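Side-chain contacts in MSP-domain protein like family member (Caenorhabditis elegans, PDB 1ROW), which is a sperm-specific protein of the major sperm protein (MSP) domain family, a monomer with an immunoglobulin-like beta fold, and probably has a structural role in nematode sperm: residues P8-P13 with V60-T65; N41-A46 with K70-V75. All blocks are in the same frame, centred on the assembly; numbering follows the deposited sequence.

Interaction 1: P8-P13 with V60-T65; sequences PACTVP and VVITRT
The strand of Cys10 and Val12 runs in nearly the same direction as that of Ile62 and Arg64, the two axes inclined at 31° and no closer than 8.4 Å, a spacing filled by side chains and, at one end, by the Pro13 carbonyl. Cys10 lies across from Ile62: Cys10 SG lies anti to the backbone N (chi1 165°) and touches Ile62 CD1 at 4.0 Å, and Cys10 CB is equally near that methyl. Met105 of strand 99-108 and His21 of strand 17-25 pack on both residues. This is the facing of two layers in the immunoglobulin-like beta sandwich of MSP domains, where the short strand 10-13, paired in parallel with strand 99-108, is set against strand 56-64. One step on, Val12 points its CG2 methyl at the aliphatic stem of Arg64, CG2 to CG 3.9 Å, the two side chains running obliquely past each other. With Arg64 CG anti to the backbone N (chi1 158°), that methylene comes to 3.6 Å from Pro13 O; the chain then bends at chi2 (89°). Beyond the bend, Arg64 NH2 is hydrogen-bonded to the carbonyl oxygens of Ala14 and Ala68, linking the chain just after strand 10-13 and the turn before strand 70-80 to this side chain. A leucine here would probably leave the Ala14 and Ala68 carbonyls without their guanidinium donor.

Interaction 2: N41-A46 with K70-V75; sequences NEYRIA and KEDKLV
Tyr43 and Ile45 face Lys70, Asp72 and Leu74 across the interior of the MSP-domain beta sandwich, strand 43-52 meeting strand 70-80 through side chains and a water that also reaches the Lys70 backbone. At the start of strand 70-80, Lys70 takes part through its backbone: its carbonyl oxygen accepts a hydrogen bond from the water, 2.9 Å from Lys70 O to the water oxygen. Two residues on, Asp72 brings its carboxylate to the edge of the Tyr43 ring, OD2 to CE2 3.7 Å, with the ring and carboxylate planes almost perpendicular (88°). Asp72 CG is anti to the carbonyl carbon (chi1 -81°), which carries the carboxylate across to the tyrosine. Its two oxygens have separate duties: OD1 is bonded to Ser38 OG, while OD2 takes Asn39 ND2 as well as the water, so the buried acid is held through both oxygens, which probably keeps it from turning. Leu74 then continues the contact in apolar form, its CD2 methyl meeting Ile45 CD1 tip to tip at 4.1 Å, with Met105, Ile35 and Ser37 also packed on the leucine. Tyr43 itself is flanked by Met105 and Ala107 of strand 99-108 and by Ile62 and Arg64 of strand 56-64. At the ring's far end the Tyr43 hydroxyl donates to the water lying in the ring plane, OH to water oxygen 2.7 Å, and that water donates in turn to Asp72 OD2 at 2.6 Å.

Overall arrangement
The centres of interactions 1 and 2 lie about 7 Å apart, on the same side of the chain's centre, and their segments alternate along the sequence: 8-13, 41-46, 60-65, 70-75. Strands 43-52 and 56-64 are antiparallel neighbours, joined where Val61 N and Thr63 N probably bond to Ala46 O and Arg44 O. Each interaction takes one of these two strands across the sandwich interior. The opposing partners, strands 10-13 and 70-80, flank strand 99-108 on its two sides. Met105 of strand 99-108 touches Cys10, Ile62, Tyr43 and Leu74, making the two contacts adjoining parts of one core within the MSP domain.

Interaction 1: P8-P13 with V60-T65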
loop_
_atom_site.group_PDB
_atom_site.type_symbol
_atom_site.label_atom_id
_atom_site.label_comp_id
_atom_site.label_asym_id
_atom_site.label_seq_id
_atom_site.Cartn_x
_atom_site.Cartn_y
_atom_site.Cartn_z
ATOM N N PRO A 8 -4.350 -9.853 -2.316
ATOM C CA PRO A 8 -3.379 -9.384 -3.305
ATOM C C PRO A 8 -4.002 -8.568 -4.439
ATOM O O PRO A 8 -3.288 -8.029 -5.282
ATOM C CB PRO A 8 -2.767 -10.683 -3.806
ATOM C CG PRO A 8 -3.958 -11.590 -3.814
ATOM C CD PRO A 8 -4.582 -11.302 -2.468
ATOM N N ALA A 9 -5.330 -8.494 -4.471
ATOM C CA ALA A 9 -6.026 -7.718 -5.499
ATOM C C ALA A 9 -7.216 -6.987 -4.893
ATOM O O ALA A 9 -7.816 -7.460 -3.933
ATOM C CB ALA A 9 -6.490 -8.626 -6.632
ATOM N N CYS A 10 -7.547 -5.828 -5.459
ATOM C CA CYS A 10 -8.663 -5.015 -4.979
ATOM C C CYS A 10 -9.790 -4.917 -6.005
ATOM O O CYS A 10 -9.539 -4.737 -7.195
ATOM C CB CYS A 10 -8.172 -3.602 -4.639
ATOM S SG CYS A 10 -9.498 -2.369 -4.428
ATOM N N THR A 11 -11.033 -5.042 -5.545
ATOM C CA THR A 11 -12.197 -4.930 -6.432
ATOM C C THR A 11 -13.248 -4.104 -5.704
ATOM O O THR A 11 -13.794 -4.535 -4.691
ATOM C CB THR A 11 -12.814 -6.311 -6.776
ATOM O OG1 THR A 11 -13.273 -6.946 -5.574
ATOM C CG2 THR A 11 -11.791 -7.201 -7.467
ATOM N N VAL A 12 -13.532 -2.913 -6.215
ATOM C CA VAL A 12 -14.510 -2.045 -5.574
ATOM C C VAL A 12 -15.571 -1.533 -6.532
ATOM O O VAL A 12 -15.387 -1.545 -7.748
ATOM C CB VAL A 12 -13.834 -0.813 -4.956
ATOM C CG1 VAL A 12 -12.976 -1.219 -3.764
ATOM C CG2 VAL A 12 -12.991 -0.110 -6.019
ATOM N N PRO A 13 -16.712 -1.092 -5.992
ATOM C CA PRO A 13 -17.756 -0.574 -6.876
ATOM C C PRO A 13 -17.248 0.761 -7.439
ATOM O O PRO A 13 -16.689 1.576 -6.702
ATOM C CB PRO A 13 -18.945 -0.388 -5.937
ATOM C CG PRO A 13 -18.695 -1.432 -4.843
ATOM C CD PRO A 13 -17.214 -1.270 -4.616
ATOM N N VAL A 60 -3.810 -1.369 5.294
ATOM C CA VAL A 60 -3.815 -0.274 4.343
ATOM C C VAL A 60 -5.233 -0.193 3.777
ATOM O O VAL A 60 -5.725 -1.139 3.158
ATOM C CB VAL A 60 -2.786 -0.521 3.209
ATOM C CG1 VAL A 60 -3.065 -1.851 2.528
ATOM C CG2 VAL A 60 -2.841 0.601 2.204
ATOM N N VAL A 61 -5.900 0.928 4.019
ATOM C CA VAL A 61 -7.263 1.107 3.546
ATOM C C VAL A 61 -7.327 1.897 2.252
ATOM O O VAL A 61 -6.760 2.994 2.145
ATOM C CB VAL A 61 -8.136 1.835 4.594
ATOM C CG1 VAL A 61 -9.547 2.035 4.054
ATOM C CG2 VAL A 61 -8.178 1.032 5.883
ATOM N N ILE A 62 -8.023 1.319 1.280
ATOM C CA ILE A 62 -8.224 1.927 -0.024
ATOM C C ILE A 62 -9.650 2.456 -0.042
ATOM O O ILE A 62 -10.609 1.678 0.060
ATOM C CB ILE A 62 -8.097 0.887 -1.168
ATOM C CG1 ILE A 62 -6.701 0.272 -1.185
ATOM C CG2 ILE A 62 -8.373 1.546 -2.512
ATOM C CD1 ILE A 62 -6.584 -0.900 -2.154
ATOM N N THR A 63 -9.793 3.773 -0.142
ATOM C CA THR A 63 -11.112 4.386 -0.210
ATOM C C THR A 63 -11.344 4.829 -1.647
ATOM O O THR A 63 -10.504 5.528 -2.235
ATOM C CB THR A 63 -11.234 5.624 0.712
ATOM O OG1 THR A 63 -10.892 5.263 2.053
ATOM C CG2 THR A 63 -12.663 6.154 0.699
ATOM N N ARG A 64 -12.481 4.420 -2.211
ATOM C CA ARG A 64 -12.843 4.766 -3.589
ATOM C C ARG A 64 -14.060 5.685 -3.685
ATOM O O ARG A 64 -15.095 5.418 -3.066
ATOM C CB ARG A 64 -13.131 3.487 -4.387
ATOM C CG ARG A 64 -14.006 3.682 -5.630
ATOM C CD ARG A 64 -13.188 3.996 -6.871
ATOM N NE ARG A 64 -14.036 4.313 -8.015
ATOM C CZ ARG A 64 -13.610 4.382 -9.273
ATOM N NH1 ARG A 64 -12.330 4.149 -9.556
ATOM N NH2 ARG A 64 -14.464 4.687 -10.247
ATOM N N THR A 65 -13.942 6.759 -4.469
ATOM C CA THR A 65 -15.057 7.671 -4.673
ATOM C C THR A 65 -15.623 7.427 -6.064
ATOM O O THR A 65 -15.038 6.694 -6.860
ATOM C CB THR A 65 -14.659 9.166 -4.511
ATOM O OG1 THR A 65 -13.538 9.476 -5.350
ATOM C CG2 THR A 65 -14.331 9.469 -3.050
#

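Interaction 2: N41-A46 with K70-V75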
loop_
_atom_site.group_PDB
_atom_site.type_symbol
_atom_site.label_atom_id
_atom_site.label_comp_id
_atom_site.label_asym_id
_atom_site.label_seq_id
_atom_site.Cartn_x
_atom_site.Cartn_y
_atom_site.Cartn_z
ATOM N N ASN A 41 -7.401 10.397 -8.461
ATOM C CA ASN A 41 -8.663 11.101 -8.662
ATOM C C ASN A 41 -9.804 10.442 -7.875
ATOM O O ASN A 41 -10.471 11.094 -7.073
ATOM C CB ASN A 41 -9.023 11.127 -10.151
ATOM C CG ASN A 41 -8.123 12.042 -10.953
ATOM O OD1 ASN A 41 -7.869 13.185 -10.556
ATOM N ND2 ASN A 41 -7.642 11.553 -12.096
ATOM N N GLU A 42 -10.024 9.150 -8.108
ATOM C CA GLU A 42 -11.090 8.422 -7.428
ATOM C C GLU A 42 -10.609 7.537 -6.276
ATOM O O GLU A 42 -11.375 6.719 -5.765
ATOM C CB GLU A 42 -11.861 7.547 -8.424
ATOM C CG GLU A 42 -12.670 8.294 -9.479
ATOM C CD GLU A 42 -11.865 8.636 -10.723
ATOM O OE1 GLU A 42 -11.107 7.765 -11.206
ATOM O OE2 GLU A 42 -12.003 9.771 -11.227
ATOM N N TYR A 43 -9.353 7.689 -5.871
ATOM C CA TYR A 43 -8.806 6.882 -4.782
ATOM C C TYR A 43 -8.044 7.674 -3.721
ATOM O O TYR A 43 -7.323 8.638 -4.020
ATOM C CB TYR A 43 -7.851 5.817 -5.327
ATOM C CG TYR A 43 -8.505 4.683 -6.073
ATOM C CD1 TYR A 43 -9.102 3.622 -5.391
ATOM C CD2 TYR A 43 -8.495 4.649 -7.467
ATOM C CE1 TYR A 43 -9.667 2.546 -6.086
ATOM C CE2 TYR A 43 -9.058 3.585 -8.165
ATOM C CZ TYR A 43 -9.638 2.537 -7.467
ATOM O OH TYR A 43 -10.172 1.483 -8.166
ATOM N N ARG A 44 -8.203 7.232 -2.479
ATOM C CA ARG A 44 -7.516 7.812 -1.337
ATOM C C ARG A 44 -6.936 6.616 -0.588
ATOM O O ARG A 44 -7.649 5.644 -0.301
ATOM C CB ARG A 44 -8.495 8.586 -0.450
ATOM C CG ARG A 44 -8.994 9.887 -1.080
ATOM C CD ARG A 44 -7.859 10.891 -1.245
ATOM N NE ARG A 44 -8.321 12.163 -1.805
ATOM C CZ ARG A 44 -8.629 12.355 -3.084
ATOM N NH1 ARG A 44 -9.047 13.547 -3.497
ATOM N NH2 ARG A 44 -8.504 11.365 -3.958
ATOM N N ILE A 45 -5.644 6.676 -0.285
ATOM C CA ILE A 45 -4.986 5.576 0.404
ATOM C C ILE A 45 -4.517 5.973 1.799
ATOM O O ILE A 45 -3.914 7.035 1.994
ATOM C CB ILE A 45 -3.780 5.053 -0.418
ATOM C CG1 ILE A 45 -3.182 3.826 0.262
ATOM C CG2 ILE A 45 -2.732 6.139 -0.575
ATOM C CD1 ILE A 45 -4.116 2.639 0.259
ATOM N N ALA A 46 -4.801 5.110 2.769
ATOM C CA ALA A 46 -4.422 5.355 4.153
ATOM C C ALA A 46 -3.855 4.099 4.804
ATOM O O ALA A 46 -4.563 3.106 4.974
ATOM C CB ALA A 46 -5.636 5.842 4.937
ATOM N N LYS A 70 -12.847 1.341 -14.122
ATOM C CA LYS A 70 -11.527 1.354 -14.725
ATOM C C LYS A 70 -10.579 0.471 -13.939
ATOM O O LYS A 70 -10.812 0.170 -12.765
ATOM C CB LYS A 70 -10.994 2.793 -14.742
ATOM C CG LYS A 70 -9.601 2.962 -15.324
ATOM C CD LYS A 70 -9.184 4.427 -15.315
ATOM C CE LYS A 70 -7.813 4.608 -15.943
ATOM N NZ LYS A 70 -7.487 6.042 -16.172
ATOM N N GLU A 71 -9.510 0.049 -14.601
ATOM C CA GLU A 71 -8.503 -0.784 -13.966
ATOM C C GLU A 71 -7.348 0.137 -13.608
ATOM O O GLU A 71 -6.886 0.907 -14.450
ATOM C CB GLU A 71 -8.028 -1.878 -14.925
ATOM C CG GLU A 71 -9.108 -2.876 -15.327
ATOM C CD GLU A 71 -9.641 -3.679 -14.147
ATOM O OE1 GLU A 71 -8.827 -4.252 -13.399
ATOM O OE2 GLU A 71 -10.877 -3.746 -13.972
ATOM N N ASP A 72 -6.912 0.076 -12.352
ATOM C CA ASP A 72 -5.811 0.893 -11.873
ATOM C C ASP A 72 -4.840 0.034 -11.076
ATOM O O ASP A 72 -5.034 -1.174 -10.954
ATOM C CB ASP A 72 -6.334 2.048 -11.015
ATOM C CG ASP A 72 -6.832 3.214 -11.852
ATOM O OD1 ASP A 72 -6.032 3.738 -12.653
ATOM O OD2 ASP A 72 -8.010 3.613 -11.715
ATOM N N LYS A 73 -3.791 0.651 -10.544
ATOM C CA LYS A 73 -2.795 -0.094 -9.783
ATOM C C LYS A 73 -2.308 0.643 -8.557
ATOM O O LYS A 73 -2.171 1.869 -8.560
ATOM C CB LYS A 73 -1.573 -0.418 -10.659
ATOM C CG LYS A 73 -1.874 -1.264 -11.890
ATOM C CD LYS A 73 -0.604 -1.595 -12.656
ATOM C CE LYS A 73 -0.897 -2.530 -13.819
ATOM N NZ LYS A 73 0.353 -2.944 -14.509
ATOM N N LEU A 74 -2.046 -0.123 -7.507
ATOM C CA LEU A 74 -1.528 0.421 -6.268
ATOM C C LEU A 74 -0.134 -0.173 -6.165
ATOM O O LEU A 74 0.029 -1.389 -6.076
ATOM C CB LEU A 74 -2.384 -0.023 -5.083
ATOM C CG LEU A 74 -2.148 0.710 -3.762
ATOM C CD1 LEU A 74 -2.519 2.186 -3.919
ATOM C CD2 LEU A 74 -2.984 0.061 -2.669
ATOM N N VAL A 75 0.877 0.683 -6.211
ATOM C CA VAL A 75 2.249 0.214 -6.135
ATOM C C VAL A 75 2.836 0.477 -4.761
ATOM O O VAL A 75 2.832 1.610 -4.263
ATOM C CB VAL A 75 3.131 0.890 -7.202
ATOM C CG1 VAL A 75 4.549 0.341 -7.134
ATOM C CG2 VAL A 75 2.536 0.650 -8.583
HETATM O O HOH W 1 -9.784 1.989 -10.782
#